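Local coordinates for elongation factor G (Thermus thermophilus, PDB 2DY1), which binds GTP and a magnesium ion and probably acts as a GTPase that drives translocation during protein synthesis, at residues A[71-76]-A[265-269]; A[97-101]-A[272-278]. All coordinates share one frame; numbering follows the deposited sequence.

Overall arrangement
Both contacts set the run 265-278 against the large mixed sheet of the GTP-binding domain, and their centres lie about 13 Å apart. Interaction 1 sets helix 261-271 on the hairpin of strands 65-71 and 74-80 at one border of that sheet; interaction 2 sets the following turn and helix 275-279 beside the start of strand 100-106. Between these strands runs 9-16, which leads into the GTP-binding loop. Along the chain the order is 71-76, 97-101, 265-269, 272-278, so the two contacts alternate and share one continuous run from helix 261-271 to helix 275-279. The run thus touches the border hairpin first and strand 100-106, two strands further in, next.

Interaction 1 (A[71-76]-A[265-269]); sequences FRGHRV and LELIL
Leu265 opens the contact by dividing its two methyls between neighbouring side chains: CD2 lies 3.7 Å from Phe71 CB, while CD1 meets Val76 CG2 at the same 3.7 Å. Glu266 reaches outward. Its CG touches Phe71 CE2 at 3.6 Å, and its extended chain carries OE2 to the edge of the ring, in the ring plane. The same OE2 forms a long salt bridge with Arg72 NH1, 3.8 Å away; the oxygen lies over a face of the guanidinium, so the attraction is one of charge without a directed N-H. Arg72 lays CG over the centre of the Phe71 ring. Deeper in, Ile268 adds CG2, 4.1 Å from Val76 CG1. Leu269 completes the row: its CG, anti to the carbonyl carbon (chi1 -69°), brings both methyls onto His74 CB, CD2 at 3.8 Å from that atom and 3.9 Å from Val76 CG2, while CD1 stands at the edge of the Phe71 ring. Cutting Leu269 back to an alanine would probably leave a gap beside His74 CB and Val76 CG2 and the Phe71 edge without that methyl. The helix segment runs at 96° to strand 74-76, across the beta hairpin whose type I' turn, Phe71 to His74, joins strands 65-71 and 74-80; Leu265 lies on Leu69, Ile268 on Met130 of strand 129-134, and Leu269 O accepts a hydrogen bond from Arg10 NH2 of strand 9-16.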
loop_
_atom_site.group_PDB
_atom_site.type_symbol
_atom_site.label_atom_id
_atom_site.label_comp_id
_atom_site.label_asym_id
_atom_site.label_seq_id
_atom_site.Cartn_x
_atom_site.Cartn_y
_atom_site.Cartn_z
ATOM N N PHE A 71 14.570 10.219 -26.646
ATOM C CA PHE A 71 15.701 11.127 -26.685
ATOM C C PHE A 71 16.788 10.510 -27.547
ATOM O O PHE A 71 17.338 9.461 -27.223
ATOM C CB PHE A 71 16.217 11.346 -25.259
ATOM C CG PHE A 71 17.386 12.294 -25.170
ATOM C CD1 PHE A 71 17.233 13.639 -25.475
ATOM C CD2 PHE A 71 18.633 11.833 -24.766
ATOM C CE1 PHE A 71 18.319 14.522 -25.376
ATOM C CE2 PHE A 71 19.716 12.705 -24.665
ATOM C CZ PHE A 71 19.553 14.046 -24.971
ATOM N N ARG A 72 17.093 11.186 -28.650
ATOM C CA ARG A 72 18.109 10.716 -29.580
ATOM C C ARG A 72 17.941 9.255 -29.945
ATOM O O ARG A 72 18.914 8.496 -29.994
ATOM C CB ARG A 72 19.492 10.973 -29.003
ATOM C CG ARG A 72 19.681 12.435 -28.698
ATOM C CD ARG A 72 21.104 12.792 -28.324
ATOM N NE ARG A 72 21.157 14.213 -28.019
ATOM C CZ ARG A 72 22.239 14.848 -27.577
ATOM N NH1 ARG A 72 23.370 14.184 -27.385
ATOM N NH2 ARG A 72 22.186 16.152 -27.337
ATOM N N GLY A 73 16.693 8.863 -30.199
ATOM C CA GLY A 73 16.417 7.490 -30.593
ATOM C C GLY A 73 16.301 6.481 -29.456
ATOM O O GLY A 73 15.915 5.326 -29.671
ATOM N N HIS A 74 16.642 6.909 -28.246
ATOM C CA HIS A 74 16.558 6.035 -27.072
ATOM C C HIS A 74 15.227 6.307 -26.371
ATOM O O HIS A 74 14.663 7.387 -26.507
ATOM C CB HIS A 74 17.694 6.349 -26.101
ATOM C CG HIS A 74 19.043 6.365 -26.744
ATOM N ND1 HIS A 74 19.595 5.253 -27.341
ATOM C CD2 HIS A 74 19.940 7.366 -26.909
ATOM C CE1 HIS A 74 20.772 5.568 -27.851
ATOM N NE2 HIS A 74 21.005 6.845 -27.603
ATOM N N ARG A 75 14.732 5.326 -25.627
ATOM C CA ARG A 75 13.467 5.480 -24.930
ATOM C C ARG A 75 13.596 5.171 -23.454
ATOM O O ARG A 75 14.233 4.189 -23.054
ATOM C CB ARG A 75 12.420 4.538 -25.538
ATOM C CG ARG A 75 11.982 4.937 -26.947
ATOM C CD ARG A 75 11.032 3.893 -27.509
ATOM N NE ARG A 75 10.343 4.326 -28.724
ATOM C CZ ARG A 75 10.926 4.511 -29.905
ATOM N NH1 ARG A 75 12.229 4.303 -30.051
ATOM N NH2 ARG A 75 10.200 4.907 -30.943
ATOM N N VAL A 76 13.033 6.042 -22.629
ATOM C CA VAL A 76 13.020 5.779 -21.207
ATOM C C VAL A 76 11.568 5.847 -20.802
ATOM O O VAL A 76 10.942 6.897 -20.936
ATOM C CB VAL A 76 13.838 6.815 -20.407
ATOM C CG1 VAL A 76 13.647 6.584 -18.913
ATOM C CG2 VAL A 76 15.314 6.693 -20.798
ATOM N N LEU A 265 18.726 12.529 -17.873
ATOM C CA LEU A 265 18.232 11.524 -18.798
ATOM C C LEU A 265 19.395 10.725 -19.408
ATOM O O LEU A 265 19.319 9.496 -19.534
ATOM C CB LEU A 265 17.391 12.199 -19.879
ATOM C CG LEU A 265 16.610 11.288 -20.833
ATOM C CD1 LEU A 265 15.750 10.300 -20.055
ATOM C CD2 LEU A 265 15.738 12.179 -21.730
ATOM N N GLU A 266 20.468 11.424 -19.763
ATOM C CA GLU A 266 21.640 10.765 -20.333
ATOM C C GLU A 266 22.247 9.826 -19.289
ATOM O O GLU A 266 22.673 8.707 -19.609
ATOM C CB GLU A 266 22.657 11.815 -20.791
ATOM C CG GLU A 266 22.131 12.675 -21.949
ATOM C CD GLU A 266 23.062 13.820 -22.335
ATOM O OE1 GLU A 266 23.626 14.463 -21.428
ATOM O OE2 GLU A 266 23.218 14.087 -23.548
ATOM N N LEU A 267 22.284 10.267 -18.033
ATOM C CA LEU A 267 22.822 9.426 -16.966
ATOM C C LEU A 267 21.950 8.185 -16.746
ATOM O O LEU A 267 22.467 7.116 -16.440
ATOM C CB LEU A 267 22.971 10.237 -15.671
ATOM C CG LEU A 267 23.501 9.512 -14.437
ATOM C CD1 LEU A 267 24.914 8.993 -14.699
ATOM C CD2 LEU A 267 23.504 10.474 -13.254
ATOM N N ILE A 268 20.629 8.320 -16.886
ATOM C CA ILE A 268 19.745 7.166 -16.745
ATOM C C ILE A 268 20.137 6.118 -17.789
ATOM O O ILE A 268 20.264 4.922 -17.472
ATOM C CB ILE A 268 18.276 7.597 -16.937
ATOM C CG1 ILE A 268 17.792 8.280 -15.655
ATOM C CG2 ILE A 268 17.397 6.395 -17.284
ATOM C CD1 ILE A 268 16.473 9.078 -15.812
ATOM N N LEU A 269 20.337 6.560 -19.028
ATOM C CA LEU A 269 20.718 5.643 -20.100
ATOM C C LEU A 269 22.083 5.023 -19.828
ATOM O O LEU A 269 22.286 3.819 -20.001
ATOM C CB LEU A 269 20.722 6.383 -21.449
ATOM C CG LEU A 269 19.308 6.761 -21.889
ATOM C CD1 LEU A 269 19.382 7.901 -22.899
ATOM C CD2 LEU A 269 18.583 5.526 -22.485
#

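Interaction 2 (A[97-101]-A[272-278])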
loop_
_atom_site.group_PDB
_atom_site.type_symbol
_atom_site.label_atom_id
_atom_site.label_comp_id
_atom_site.label_asym_id
_atom_site.label_seq_id
_atom_site.Cartn_x
_atom_site.Cartn_y
_atom_site.Cartn_z
ATOM N N ALA A 97 6.943 -2.818 -11.944
ATOM C CA ALA A 97 6.971 -2.605 -13.373
ATOM C C ALA A 97 8.274 -2.133 -13.965
ATOM O O ALA A 97 8.447 -2.201 -15.164
ATOM C CB ALA A 97 5.874 -1.590 -13.752
ATOM N N ALA A 98 9.189 -1.647 -13.131
ATOM C CA ALA A 98 10.437 -1.076 -13.643
ATOM C C ALA A 98 11.640 -1.965 -13.411
ATOM O O ALA A 98 11.559 -2.901 -12.634
ATOM C CB ALA A 98 10.678 0.277 -12.974
ATOM N N ASP A 99 12.744 -1.629 -14.077
ATOM C CA ASP A 99 13.977 -2.382 -13.913
ATOM C C ASP A 99 14.983 -1.622 -13.041
ATOM O O ASP A 99 16.087 -2.125 -12.776
ATOM C CB ASP A 99 14.607 -2.700 -15.279
ATOM C CG ASP A 99 13.700 -3.543 -16.157
ATOM O OD1 ASP A 99 12.866 -4.291 -15.609
ATOM O OD2 ASP A 99 13.833 -3.454 -17.404
ATOM N N ALA A 100 14.612 -0.422 -12.589
ATOM C CA ALA A 100 15.487 0.387 -11.728
ATOM C C ALA A 100 14.632 1.457 -11.078
ATOM O O ALA A 100 13.560 1.796 -11.593
ATOM C CB ALA A 100 16.593 1.047 -12.542
ATOM N N ALA A 101 15.112 1.977 -9.948
ATOM C CA ALA A 101 14.396 3.030 -9.241
ATOM C C ALA A 101 15.221 4.314 -9.240
ATOM O O ALA A 101 16.413 4.283 -8.960
ATOM C CB ALA A 101 14.139 2.602 -7.812
ATOM N N LEU A 272 21.667 2.909 -15.764
ATOM C CA LEU A 272 20.664 1.918 -15.433
ATOM C C LEU A 272 20.575 0.823 -16.472
ATOM O O LEU A 272 20.882 1.042 -17.636
ATOM C CB LEU A 272 19.323 2.624 -15.204
ATOM C CG LEU A 272 19.455 3.715 -14.125
ATOM C CD1 LEU A 272 18.070 4.357 -13.923
ATOM C CD2 LEU A 272 19.964 3.150 -12.799
ATOM N N PRO A 273 20.148 -0.374 -16.048
ATOM C CA PRO A 273 20.057 -1.505 -16.976
ATOM C C PRO A 273 18.921 -1.550 -17.953
ATOM O O PRO A 273 17.841 -1.044 -17.696
ATOM C CB PRO A 273 20.005 -2.700 -16.041
ATOM C CG PRO A 273 19.112 -2.190 -14.951
ATOM C CD PRO A 273 19.717 -0.785 -14.700
ATOM N N SER A 274 19.187 -2.213 -19.076
ATOM C CA SER A 274 18.186 -2.419 -20.106
ATOM C C SER A 274 17.394 -3.671 -19.710
ATOM O O SER A 274 17.814 -4.455 -18.852
ATOM C CB SER A 274 18.872 -2.687 -21.449
ATOM O OG SER A 274 19.458 -3.988 -21.414
ATOM N N PRO A 275 16.222 -3.874 -20.327
ATOM C CA PRO A 275 15.416 -5.052 -20.006
ATOM C C PRO A 275 16.183 -6.345 -20.331
ATOM O O PRO A 275 16.073 -7.336 -19.612
ATOM C CB PRO A 275 14.183 -4.880 -20.894
ATOM C CG PRO A 275 14.036 -3.407 -20.971
ATOM C CD PRO A 275 15.454 -2.891 -21.109
ATOM N N THR A 276 16.952 -6.302 -21.414
ATOM C CA THR A 276 17.741 -7.462 -21.824
ATOM C C THR A 276 18.756 -7.822 -20.752
ATOM O O THR A 276 18.996 -9.001 -20.473
ATOM C CB THR A 276 18.481 -7.184 -23.137
ATOM O OG1 THR A 276 17.522 -6.980 -24.181
ATOM C CG2 THR A 276 19.380 -8.372 -23.497
ATOM N N GLU A 277 19.376 -6.809 -20.151
ATOM C CA GLU A 277 20.341 -7.072 -19.097
ATOM C C GLU A 277 19.692 -7.687 -17.853
ATOM O O GLU A 277 20.355 -8.352 -17.058
ATOM C CB GLU A 277 21.084 -5.779 -18.729
ATOM C CG GLU A 277 22.055 -5.342 -19.810
ATOM C CD GLU A 277 22.714 -4.002 -19.545
ATOM O OE1 GLU A 277 23.940 -3.898 -19.744
ATOM O OE2 GLU A 277 22.012 -3.046 -19.169
ATOM N N ARG A 278 18.392 -7.479 -17.672
ATOM C CA ARG A 278 17.727 -8.038 -16.514
ATOM C C ARG A 278 17.083 -9.405 -16.765
ATOM O O ARG A 278 17.268 -10.342 -15.983
ATOM C CB ARG A 278 16.641 -7.070 -16.004
ATOM C CG ARG A 278 15.963 -7.578 -14.755
ATOM C CD ARG A 278 14.857 -6.640 -14.290
ATOM N NE ARG A 278 14.235 -7.103 -13.049
ATOM C CZ ARG A 278 13.130 -6.561 -12.539
ATOM N NH1 ARG A 278 12.546 -5.559 -13.185
ATOM N NH2 ARG A 278 12.638 -6.989 -11.383
HETATM O O HOH W 1 10.531 -5.024 -10.838
HETATM O O HOH W 2 15.080 -1.171 -18.226
#
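Asp99 and Arg278 make the main polar grip. Arg278 sends an extended chain from the helix, CG anti to its backbone N (chi1 -177°), and NH1 donates to Asp99 OD1 at 2.8 Å in a salt bridge with an N-H...O angle of 153°. The oxygen lies in the guanidinium plane and is met on its anti side, although the carboxylate plane stands 84° from the guanidinium. NH1 also gives a weak bond to Ala98 O, 2.9 Å away. The other carboxylate oxygen, Asp99 OD2, rests 3.4 Å from Pro275 CA and forms a salt bridge with Arg304, so two arginines probably balance the buried carboxylate. The packing around it is tight: Ala100 CB sits under Leu272, 3.9 Å from CD1, Pro273 CG covers Asp99 O, and one water lies between Asp99 OD2 and Pro273 O, within hydrogen-bonding distance of each. The looser side begins at the partly exposed end of Arg278, where a second water joins Ala98 O to NH2. There too, Ser274 barely touches 97-101 and Glu277 not at all; they hold each other instead, Glu277 N donating to Ser274 OG at 3.1 Å and Ser274 N to Glu277 OE2 at 2.9 Å. This reciprocal pair is a capping box at the N-terminus of helix 275-279, beside the start of strand 100-106 in the sheet of the P-loop GTPase fold.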